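Local coordinates for gamma-resorcylate decarboxylase (Polaromonas, PDB 4QRO), which probably catalyses the manganese-dependent, non-oxidative decarboxylation of gamma-resorcylate (2,6-dihydroxybenzoate) to resorcinol, as a dimeric member of the amidohydrolase family, at residues E15-S20 and K27-L32; Y162-N167 and S285-F290; R174-H179 and T186-Q191. All blocks are in the same frame, centred on the assembly; numbering follows the deposited sequence.

Interaction 1 (E15-S20 and K27-L32); sequences ETLMDS and KDWPEL
The six-membered ring of W29 carries this contact, pushed end-on into the turn made by L17, M18 and S20. Its leading atom, CH2, lies 3.6 Å from the carbonyl O of L17, which sits at the ring edge near its plane. The side chain of L17 crosses the indole obliquely, with CG 3.8 Å from W29 CZ2 and CD1 also against CH2. M18 arrives at about a right angle: its chain bends at chi2 and chi3 (-43° and -70°), which brings SD to 3.9 Å from W29 CZ2. This is a Met-aromatic contact, the sulfur standing 63° off the ring normal and so neither over the face nor at the edge. W29 CZ3 meets the backbone C of S20 at 3.9 Å. L32, one helical turn on, adds CD2 against the carbonyl O of S20. With an alanine at W29, the L17 side chain and M18 sulfur would probably lose their shared aromatic partner, opening a gap beside the turn. The contact joins segment 15-20, which follows on from helix 14-17, to helix 29-37; L17 also packs on R33 and L36 of that helix, while S20 OG is hydrogen-bonded to N60, just beyond strand 52-59.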
loop_
_atom_site.group_PDB
_atom_site.type_symbol
_atom_site.label_atom_id
_atom_site.label_comp_id
_atom_site.label_asym_id
_atom_site.label_seq_id
_atom_site.Cartn_x
_atom_site.Cartn_y
_atom_site.Cartn_z
ATOM N N GLU A 15 10.680 30.985 0.484
ATOM C CA GLU A 15 9.235 30.981 0.320
ATOM C C GLU A 15 8.592 29.623 0.636
ATOM O O GLU A 15 7.514 29.592 1.210
ATOM C CB GLU A 15 8.914 31.402 -1.105
ATOM C CG GLU A 15 7.438 31.640 -1.356
ATOM C CD GLU A 15 7.167 32.218 -2.733
ATOM O OE1 GLU A 15 6.012 32.622 -2.961
ATOM O OE2 GLU A 15 8.090 32.266 -3.585
ATOM N N THR A 16 9.246 28.509 0.271
ATOM C CA THR A 16 8.624 27.174 0.432
ATOM C C THR A 16 9.239 26.365 1.552
ATOM O O THR A 16 8.768 25.271 1.861
ATOM C CB THR A 16 8.757 26.314 -0.848
ATOM O OG1 THR A 16 10.146 26.020 -1.090
ATOM C CG2 THR A 16 8.151 27.023 -2.040
ATOM N N LEU A 17 10.290 26.899 2.164
ATOM C CA LEU A 17 11.076 26.164 3.153
ATOM C C LEU A 17 10.277 25.562 4.292
ATOM O O LEU A 17 10.469 24.386 4.669
ATOM C CB LEU A 17 12.149 27.092 3.716
ATOM C CG LEU A 17 13.110 26.530 4.753
ATOM C CD1 LEU A 17 13.958 25.405 4.168
ATOM C CD2 LEU A 17 13.987 27.657 5.325
ATOM N N MET A 18 9.376 26.358 4.853
ATOM C CA MET A 18 8.661 25.936 6.058
ATOM C C MET A 18 7.704 24.769 5.789
ATOM O O MET A 18 7.274 24.091 6.725
ATOM C CB MET A 18 7.965 27.141 6.735
ATOM C CG MET A 18 8.959 28.207 7.212
ATOM S SD MET A 18 10.448 27.532 8.024
ATOM C CE MET A 18 9.641 26.940 9.526
ATOM N N ASP A 19 7.412 24.478 4.521
ATOM C CA ASP A 19 6.621 23.280 4.211
ATOM C C ASP A 19 7.270 21.975 4.677
ATOM O O ASP A 19 6.564 21.007 4.964
ATOM C CB ASP A 19 6.351 23.212 2.722
ATOM C CG ASP A 19 5.211 24.088 2.310
ATOM O OD1 ASP A 19 4.768 24.930 3.118
ATOM O OD2 ASP A 19 4.754 23.924 1.170
ATOM N N SER A 20 8.602 21.960 4.764
ATOM C CA SER A 20 9.351 20.762 5.166
ATOM C C SER A 20 9.584 20.632 6.678
ATOM O O SER A 20 10.014 19.577 7.137
ATOM C CB SER A 20 10.698 20.682 4.416
ATOM O OG SER A 20 10.497 20.660 3.003
ATOM N N LYS A 27 15.330 19.365 16.809
ATOM C CA LYS A 27 16.786 19.319 16.933
ATOM C C LYS A 27 17.478 19.130 15.578
ATOM O O LYS A 27 18.613 19.569 15.404
ATOM C CB LYS A 27 17.235 18.218 17.913
ATOM C CG LYS A 27 16.983 16.782 17.466
ATOM C CD LYS A 27 17.566 15.767 18.456
ATOM C CE LYS A 27 18.071 14.504 17.761
ATOM N NZ LYS A 27 17.027 13.780 16.976
ATOM N N ASP A 28 16.788 18.490 14.627
ATOM C CA ASP A 28 17.350 18.218 13.308
ATOM C C ASP A 28 17.018 19.243 12.229
ATOM O O ASP A 28 17.544 19.158 11.114
ATOM C CB ASP A 28 16.922 16.816 12.853
ATOM C CG ASP A 28 17.465 15.743 13.780
ATOM O OD1 ASP A 28 18.709 15.620 13.887
ATOM O OD2 ASP A 28 16.640 15.063 14.429
ATOM N N TRP A 29 16.151 20.201 12.535
ATOM C CA TRP A 29 15.759 21.214 11.541
ATOM C C TRP A 29 16.957 22.037 10.998
ATOM O O TRP A 29 17.074 22.255 9.764
ATOM C CB TRP A 29 14.643 22.115 12.119
ATOM C CG TRP A 29 14.247 23.230 11.206
ATOM C CD1 TRP A 29 14.343 24.575 11.456
ATOM C CD2 TRP A 29 13.717 23.103 9.881
ATOM N NE1 TRP A 29 13.899 25.286 10.369
ATOM C CE2 TRP A 29 13.508 24.410 9.390
ATOM C CE3 TRP A 29 13.397 22.009 9.060
ATOM C CZ2 TRP A 29 13.009 24.654 8.108
ATOM C CZ3 TRP A 29 12.901 22.250 7.792
ATOM C CH2 TRP A 29 12.701 23.569 7.332
ATOM N N PRO A 30 17.874 22.482 11.889
ATOM C CA PRO A 30 18.996 23.260 11.326
ATOM C C PRO A 30 19.733 22.510 10.221
ATOM O O PRO A 30 20.058 23.093 9.192
ATOM C CB PRO A 30 19.879 23.515 12.549
ATOM C CG PRO A 30 18.889 23.539 13.687
ATOM C CD PRO A 30 17.962 22.400 13.355
ATOM N N GLU A 31 19.964 21.211 10.398
ATOM C CA GLU A 31 20.599 20.416 9.332
ATOM C C GLU A 31 19.739 20.326 8.084
ATOM O O GLU A 31 20.243 20.570 6.975
ATOM C CB GLU A 31 20.931 18.987 9.800
ATOM C CG GLU A 31 21.382 18.048 8.679
ATOM C CD GLU A 31 22.809 18.303 8.196
ATOM O OE1 GLU A 31 23.472 19.141 8.798
ATOM O OE2 GLU A 31 23.283 17.675 7.216
ATOM N N LEU A 32 18.470 19.917 8.246
ATOM C CA LEU A 32 17.589 19.759 7.104
ATOM C C LEU A 32 17.444 21.055 6.309
ATOM O O LEU A 32 17.499 21.039 5.087
ATOM C CB LEU A 32 16.186 19.268 7.535
ATOM C CG LEU A 32 15.191 19.082 6.385
ATOM C CD1 LEU A 32 15.776 18.145 5.343
ATOM C CD2 LEU A 32 13.827 18.584 6.869
#

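Interaction 2 (Y162-N167 and S285-F290). With MN (manganese (II) ion), chain K; 38L (2-nitrobenzene-1,3-diol), chain M.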
loop_
_atom_site.group_PDB
_atom_site.type_symbol
_atom_site.label_atom_id
_atom_site.label_comp_id
_atom_site.label_asym_id
_atom_site.label_seq_id
_atom_site.Cartn_x
_atom_site.Cartn_y
_atom_site.Cartn_z
ATOM N N TYR A 162 6.475 13.451 -12.654
ATOM C CA TYR A 162 6.826 12.737 -11.413
ATOM C C TYR A 162 5.715 13.015 -10.444
ATOM O O TYR A 162 5.524 14.156 -10.022
ATOM C CB TYR A 162 8.160 13.250 -10.868
ATOM C CG TYR A 162 8.896 12.303 -9.943
ATOM C CD1 TYR A 162 8.292 11.796 -8.792
ATOM C CD2 TYR A 162 10.227 11.931 -10.211
ATOM C CE1 TYR A 162 8.978 10.930 -7.953
ATOM C CE2 TYR A 162 10.920 11.061 -9.380
ATOM C CZ TYR A 162 10.294 10.559 -8.254
ATOM O OH TYR A 162 11.015 9.706 -7.426
ATOM N N LEU A 163 4.947 11.980 -10.098
ATOM C CA LEU A 163 3.835 12.140 -9.192
ATOM C C LEU A 163 4.396 11.783 -7.818
ATOM O O LEU A 163 4.573 10.612 -7.492
ATOM C CB LEU A 163 2.660 11.240 -9.616
ATOM C CG LEU A 163 1.458 11.241 -8.645
ATOM C CD1 LEU A 163 0.753 12.580 -8.623
ATOM C CD2 LEU A 163 0.465 10.133 -9.009
ATOM N N HIS A 164 4.732 12.809 -7.045
ATOM C CA HIS A 164 5.432 12.671 -5.763
ATOM C C HIS A 164 4.382 12.703 -4.662
ATOM O O HIS A 164 3.243 13.161 -4.887
ATOM C CB HIS A 164 6.431 13.847 -5.624
ATOM C CG HIS A 164 7.269 13.830 -4.389
ATOM N ND1 HIS A 164 6.880 14.447 -3.218
ATOM C CD2 HIS A 164 8.497 13.310 -4.153
ATOM C CE1 HIS A 164 7.831 14.297 -2.317
ATOM N NE2 HIS A 164 8.822 13.615 -2.859
ATOM N N PRO A 165 4.721 12.196 -3.468
ATOM C CA PRO A 165 3.684 12.271 -2.428
ATOM C C PRO A 165 3.392 13.630 -1.821
ATOM O O PRO A 165 4.158 14.597 -1.978
ATOM C CB PRO A 165 4.232 11.356 -1.308
ATOM C CG PRO A 165 5.213 10.465 -1.982
ATOM C CD PRO A 165 5.828 11.304 -3.070
ATOM N N ARG A 166 2.256 13.669 -1.136
ATOM C CA ARG A 166 1.954 14.635 -0.089
ATOM C C ARG A 166 1.063 13.870 0.876
ATOM O O ARG A 166 0.586 12.756 0.567
ATOM C CB ARG A 166 1.230 15.893 -0.617
ATOM C CG ARG A 166 -0.166 15.611 -1.174
ATOM C CD ARG A 166 -0.947 16.865 -1.518
ATOM N NE ARG A 166 -1.146 17.715 -0.353
ATOM C CZ ARG A 166 -1.521 18.988 -0.399
ATOM N NH1 ARG A 166 -1.743 19.582 -1.572
ATOM N NH2 ARG A 166 -1.654 19.672 0.738
ATOM N N ASN A 167 0.808 14.469 2.028
ATOM C CA ASN A 167 -0.137 13.895 2.992
ATOM C C ASN A 167 -1.585 14.153 2.623
ATOM O O ASN A 167 -1.899 15.173 2.018
ATOM C CB ASN A 167 0.123 14.443 4.412
ATOM C CG ASN A 167 1.116 13.596 5.197
ATOM O OD1 ASN A 167 1.075 12.369 5.158
ATOM N ND2 ASN A 167 2.013 14.255 5.920
ATOM N N SER A 285 17.461 6.832 -7.348
ATOM C CA SER A 285 17.233 8.165 -6.776
ATOM C C SER A 285 17.444 8.038 -5.289
ATOM O O SER A 285 17.496 6.927 -4.772
ATOM C CB SER A 285 15.828 8.682 -7.077
ATOM O OG SER A 285 15.739 9.079 -8.447
ATOM N N THR A 286 17.584 9.168 -4.608
ATOM C CA THR A 286 17.962 9.167 -3.217
ATOM C C THR A 286 16.880 9.709 -2.271
ATOM O O THR A 286 16.708 9.161 -1.181
ATOM C CB THR A 286 19.266 9.976 -2.995
ATOM O OG1 THR A 286 18.998 11.359 -3.201
ATOM C CG2 THR A 286 20.361 9.548 -3.941
ATOM N N ASP A 287 16.142 10.760 -2.688
ATOM C CA ASP A 287 15.271 11.548 -1.798
ATOM C C ASP A 287 16.059 12.495 -0.869
ATOM O O ASP A 287 15.542 12.939 0.141
ATOM C CB ASP A 287 14.352 10.658 -0.974
ATOM C CG ASP A 287 12.978 11.282 -0.734
ATOM O OD1 ASP A 287 12.718 12.458 -1.135
ATOM O OD2 ASP A 287 12.148 10.563 -0.140
ATOM N N TRP A 288 17.293 12.788 -1.226
ATOM C CA TRP A 288 18.041 13.838 -0.561
ATOM C C TRP A 288 17.170 15.077 -0.607
ATOM O O TRP A 288 16.575 15.359 -1.652
ATOM C CB TRP A 288 19.378 14.069 -1.247
ATOM C CG TRP A 288 20.202 15.199 -0.695
ATOM C CD1 TRP A 288 20.298 16.476 -1.231
ATOM C CD2 TRP A 288 21.069 15.182 0.444
ATOM N NE1 TRP A 288 21.160 17.228 -0.491
ATOM C CE2 TRP A 288 21.648 16.476 0.550
ATOM C CE3 TRP A 288 21.390 14.222 1.409
ATOM C CZ2 TRP A 288 22.574 16.813 1.559
ATOM C CZ3 TRP A 288 22.324 14.564 2.427
ATOM C CH2 TRP A 288 22.885 15.852 2.490
ATOM N N PRO A 289 17.076 15.805 0.518
ATOM C CA PRO A 289 17.835 15.684 1.767
ATOM C C PRO A 289 17.131 14.979 2.911
ATOM O O PRO A 289 17.629 14.988 4.057
ATOM C CB PRO A 289 18.106 17.141 2.126
ATOM C CG PRO A 289 16.857 17.814 1.699
ATOM C CD PRO A 289 16.412 17.121 0.439
ATOM N N PHE A 290 16.018 14.329 2.599
ATOM C CA PHE A 290 15.218 13.637 3.611
ATOM C C PHE A 290 15.810 12.263 3.889
ATOM O O PHE A 290 15.542 11.659 4.960
ATOM C CB PHE A 290 13.746 13.558 3.155
ATOM C CG PHE A 290 13.136 14.905 2.888
ATOM C CD1 PHE A 290 12.753 15.715 3.927
ATOM C CD2 PHE A 290 12.991 15.384 1.582
ATOM C CE1 PHE A 290 12.235 16.974 3.688
ATOM C CE2 PHE A 290 12.459 16.647 1.333
ATOM C CZ PHE A 290 12.070 17.428 2.390
HETATM MN MN MN K . 10.790 13.112 -1.861
HETATM O OAK 38L M . 9.588 11.732 -0.391
HETATM N NAG 38L M . 9.704 11.600 0.796
HETATM O OAJ 38L M . 9.501 10.489 1.283
HETATM C CAA 38L M . 10.072 12.716 1.589
HETATM C CAF 38L M . 10.159 12.533 2.966
HETATM O OAH 38L M . 10.610 11.346 3.462
HETATM C CAE 38L M . 9.791 13.557 3.839
HETATM C CAD 38L M . 9.384 14.791 3.343
HETATM C CAC 38L M . 9.458 15.038 1.974
HETATM C CAB 38L M . 9.842 14.019 1.103
HETATM O OAI 38L M . 9.973 14.304 -0.230
#
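H164 and D287 meet through a metal ion rather than through each other: NE2 of H164 and OD1 of D287 are 4.4 Å apart, with no hydrogen bond between the segments, yet both bind the same manganese. The ion lies 2.3 Å from H164 NE2 and 2.2 Å from D287 OD1. The other carboxylate oxygen of D287, OD2, lies beside the inhibitor's nitro group, 2.8 Å from NAG. E8 and H10, both on strand 4-11, complete the protein ligands, and the inhibitor 2-nitrobenzene-1,3-diol chelates the metal through its phenolic OAI and nitro OAK. The imidazole presents its edge to this cluster, with OAI near the ring plane. CG of H164 is anti to the backbone N (chi1 -178°), which sends the ring from the strand toward the metal. Its other nitrogen, ND1, donates to the carbonyl O of P165 at 3.0 Å, on a lone pair in the carbonyl plane. That bond is bent, 137° at the hydrogen, and the acceptor is tilted 28° from the imidazole plane, but it helps fix the ring's rotation.

Metal ligands at the C-terminal ends of parallel strands are characteristic of the amidohydrolase barrel; here H164 comes from strand 161-164 and D287 lies in the loop after strand 282-283. From that same loop, F290 lays one face over the inhibitor ring, CAC standing 3.4 Å above the phenyl plane and over its centre. The rings lie nearly parallel, face to face, and approach to 3.5 Å between F290 CE2 and CAC. The peptide before P289 is cis, and F290 N donates to D287 O at 2.9 Å, closing a turn between the metal ligand and the phenyl ring that covers the inhibitor. R229 and N234 of the second subunit also hydrogen-bond the inhibitor; N234 binds the carbonyl O of F290 too.

Interaction 3 (R174-H179 and T186-Q191). With 38L (2-nitrobenzene-1,3-diol), chain M.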
loop_
_atom_site.group_PDB
_atom_site.type_symbol
_atom_site.label_atom_id
_atom_site.label_comp_id
_atom_site.label_asym_id
_atom_site.label_seq_id
_atom_site.Cartn_x
_atom_site.Cartn_y
_atom_site.Cartn_z
ATOM N N ARG A 174 -8.589 10.401 8.929
ATOM C CA ARG A 174 -9.100 10.024 10.274
ATOM C C ARG A 174 -8.609 8.665 10.776
ATOM O O ARG A 174 -8.414 8.473 11.983
ATOM C CB ARG A 174 -10.650 10.190 10.332
ATOM C CG ARG A 174 -11.026 11.672 10.166
ATOM C CD ARG A 174 -12.340 12.059 10.814
ATOM N NE ARG A 174 -13.412 11.309 10.184
ATOM C CZ ARG A 174 -14.004 11.623 9.031
ATOM N NH1 ARG A 174 -13.694 12.721 8.319
ATOM N NH2 ARG A 174 -14.939 10.812 8.583
ATOM N N ILE A 175 -8.303 7.758 9.853
ATOM C CA ILE A 175 -7.723 6.455 10.210
ATOM C C ILE A 175 -6.382 6.602 10.960
ATOM O O ILE A 175 -6.001 5.742 11.773
ATOM C CB ILE A 175 -7.585 5.542 8.957
ATOM C CG1 ILE A 175 -7.348 4.089 9.353
ATOM C CG2 ILE A 175 -6.508 6.049 7.977
ATOM C CD1 ILE A 175 -7.375 3.137 8.174
ATOM N N TYR A 176 -5.691 7.710 10.698
ATOM C CA TYR A 176 -4.434 8.043 11.368
ATOM C C TYR A 176 -4.578 8.948 12.606
ATOM O O TYR A 176 -3.582 9.211 13.273
ATOM C CB TYR A 176 -3.486 8.752 10.381
ATOM C CG TYR A 176 -3.302 8.029 9.042
ATOM C CD1 TYR A 176 -2.674 6.777 8.959
ATOM C CD2 TYR A 176 -3.711 8.641 7.847
ATOM C CE1 TYR A 176 -2.479 6.149 7.706
ATOM C CE2 TYR A 176 -3.556 8.008 6.615
ATOM C CZ TYR A 176 -2.928 6.778 6.543
ATOM O OH TYR A 176 -2.764 6.218 5.281
ATOM N N ASP A 177 -5.779 9.451 12.895
ATOM C CA ASP A 177 -5.992 10.302 14.091
ATOM C C ASP A 177 -5.501 9.593 15.348
ATOM O O ASP A 177 -5.881 8.458 15.599
ATOM C CB ASP A 177 -7.477 10.643 14.278
ATOM C CG ASP A 177 -7.956 11.769 13.375
ATOM O OD1 ASP A 177 -7.151 12.371 12.640
ATOM O OD2 ASP A 177 -9.173 12.052 13.400
ATOM N N GLY A 178 -4.650 10.253 16.138
ATOM C CA GLY A 178 -4.015 9.596 17.298
ATOM C C GLY A 178 -2.747 8.795 16.977
ATOM O O GLY A 178 -2.050 8.333 17.877
ATOM N N HIS A 179 -2.446 8.646 15.681
ATOM C CA HIS A 179 -1.349 7.802 15.181
ATOM C C HIS A 179 -0.641 8.578 14.094
ATOM O O HIS A 179 -0.525 8.126 12.937
ATOM C CB HIS A 179 -1.925 6.495 14.638
ATOM C CG HIS A 179 -2.796 5.796 15.635
ATOM N ND1 HIS A 179 -2.320 4.812 16.471
ATOM C CD2 HIS A 179 -4.083 6.013 15.998
ATOM C CE1 HIS A 179 -3.293 4.417 17.271
ATOM N NE2 HIS A 179 -4.374 5.122 17.000
ATOM N N THR A 186 6.413 7.268 6.451
ATOM C CA THR A 186 6.168 5.970 7.104
ATOM C C THR A 186 5.137 5.094 6.366
ATOM O O THR A 186 5.343 3.886 6.214
ATOM C CB THR A 186 5.720 6.199 8.569
ATOM O OG1 THR A 186 6.742 6.918 9.266
ATOM C CG2 THR A 186 5.485 4.897 9.289
ATOM N N TRP A 187 4.055 5.720 5.899
ATOM C CA TRP A 187 2.931 5.034 5.281
ATOM C C TRP A 187 1.971 5.920 4.454
ATOM O O TRP A 187 1.635 5.601 3.303
ATOM C CB TRP A 187 2.102 4.252 6.362
ATOM C CG TRP A 187 1.092 3.383 5.681
ATOM C CD1 TRP A 187 -0.190 3.686 5.388
ATOM C CD2 TRP A 187 1.350 2.105 5.097
ATOM N NE1 TRP A 187 -0.772 2.653 4.681
ATOM C CE2 TRP A 187 0.159 1.667 4.501
ATOM C CE3 TRP A 187 2.477 1.270 5.051
ATOM C CZ2 TRP A 187 0.058 0.431 3.854
ATOM C CZ3 TRP A 187 2.363 0.039 4.433
ATOM C CH2 TRP A 187 1.168 -0.358 3.818
ATOM N N ALA A 188 1.462 6.998 5.046
ATOM C CA ALA A 188 0.390 7.764 4.417
ATOM C C ALA A 188 0.771 8.348 3.053
ATOM O O ALA A 188 -0.059 8.373 2.155
ATOM C CB ALA A 188 -0.096 8.873 5.331
ATOM N N PHE A 189 2.002 8.834 2.913
ATOM C CA PHE A 189 2.554 9.257 1.583
ATOM C C PHE A 189 2.344 8.202 0.495
ATOM O O PHE A 189 1.920 8.512 -0.614
ATOM C CB PHE A 189 4.079 9.463 1.696
ATOM C CG PHE A 189 4.512 10.854 2.079
ATOM C CD1 PHE A 189 3.604 11.852 2.445
ATOM C CD2 PHE A 189 5.860 11.159 2.056
ATOM C CE1 PHE A 189 4.048 13.122 2.760
ATOM C CE2 PHE A 189 6.309 12.417 2.401
ATOM C CZ PHE A 189 5.404 13.395 2.759
ATOM N N GLY A 190 2.642 6.948 0.827
ATOM C CA GLY A 190 2.604 5.873 -0.151
ATOM C C GLY A 190 1.177 5.517 -0.555
ATOM O O GLY A 190 0.891 5.374 -1.753
ATOM N N GLN A 191 0.269 5.389 0.420
ATOM C CA GLN A 191 -1.158 5.153 0.105
ATOM C C GLN A 191 -1.734 6.258 -0.789
ATOM O O GLN A 191 -2.405 5.980 -1.789
ATOM C CB GLN A 191 -2.014 5.023 1.382
ATOM C CG GLN A 191 -3.480 5.428 1.245
ATOM C CD GLN A 191 -4.319 4.443 0.456
ATOM O OE1 GLN A 191 -3.817 3.428 -0.033
ATOM N NE2 GLN A 191 -5.594 4.726 0.349
HETATM O OAK 38L M . 9.588 11.732 -0.391
HETATM N NAG 38L M . 9.704 11.600 0.796
HETATM O OAJ 38L M . 9.501 10.489 1.283
HETATM C CAA 38L M . 10.072 12.716 1.589
HETATM C CAF 38L M . 10.159 12.533 2.966
HETATM O OAH 38L M . 10.610 11.346 3.462
HETATM C CAE 38L M . 9.791 13.557 3.839
HETATM C CAD 38L M . 9.384 14.791 3.343
HETATM C CAC 38L M . 9.458 15.038 1.974
HETATM C CAB 38L M . 9.842 14.019 1.103
HETATM O OAI 38L M . 9.973 14.304 -0.230
HETATM O O HOH W 1 -2.763 8.102 3.327
#
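Y176 reaches the start of helix 188-202 with the phenol end of its ring, and the close packing is concentrated there. A188 CB lies 3.7 Å from Y176 CZ, approaching the ring obliquely, while Y176 OH stands 3.6 Å from A188 CA. The indole of W187 crosses the phenol at about a right angle, its CD1 3.6 Å from Y176 OH; the hydroxyl lies in the indole plane, at its edge. W187, at the N-cap position, has CG anti to the backbone N (chi1 -171°), which presents CD1 to the hydroxyl. I175 CG2 sits over one face of the tyrosine ring, 3.6 Å above its centre.

Toward Q191 the fit is looser. Y176 OH comes no nearer to that side chain than 4.1 Å, at CB, and a water lies beside the hydroxyl instead. The water is 2.7 Å from Y176 OH and donates to the carbonyl O of A188 at 3.0 Å, bridging the phenol to the first turn of the helix. Beyond the tyrosine, the type II turn from Y176 to H179 carries D177 and G178 into solvent.

On the far side of the helix, F189 turns its ring edge to the inhibitor's nitro group. Several polar ends look across the dimer: Q191 of the second subunit is the strongest partner of Y176 OH and accepts from W187 NE1, and Q191 OE1 accepts from W187 of that subunit in return. Apolar contacts therefore join the loop to the helix within the chain, while W187 NE1 and Q191 OE1 are spent on the second subunit.

In the fold
The centre of interaction 2 is about 6 Å from the centre of the chain, whereas the centres of interactions 1 and 3 both lie about 20 Å from it; interaction 1 is peripheral but buried, interaction 3 partly buried. Chemistry follows place: metal coordination and a face-on phenyl at the active site, apolar and sulfur-aromatic packing in interaction 1, and a tyrosine with a bridging water in interaction 3. Interaction 2 touches both others. S20 and L32 pack on F290, while P165 and N167 lie against F189 and A188 of helix 188-202, which follows strand 161-164 in the chain. Interactions 1 and 3 do not meet, their nearest atoms being about 8 Å apart. All three reach the second subunit.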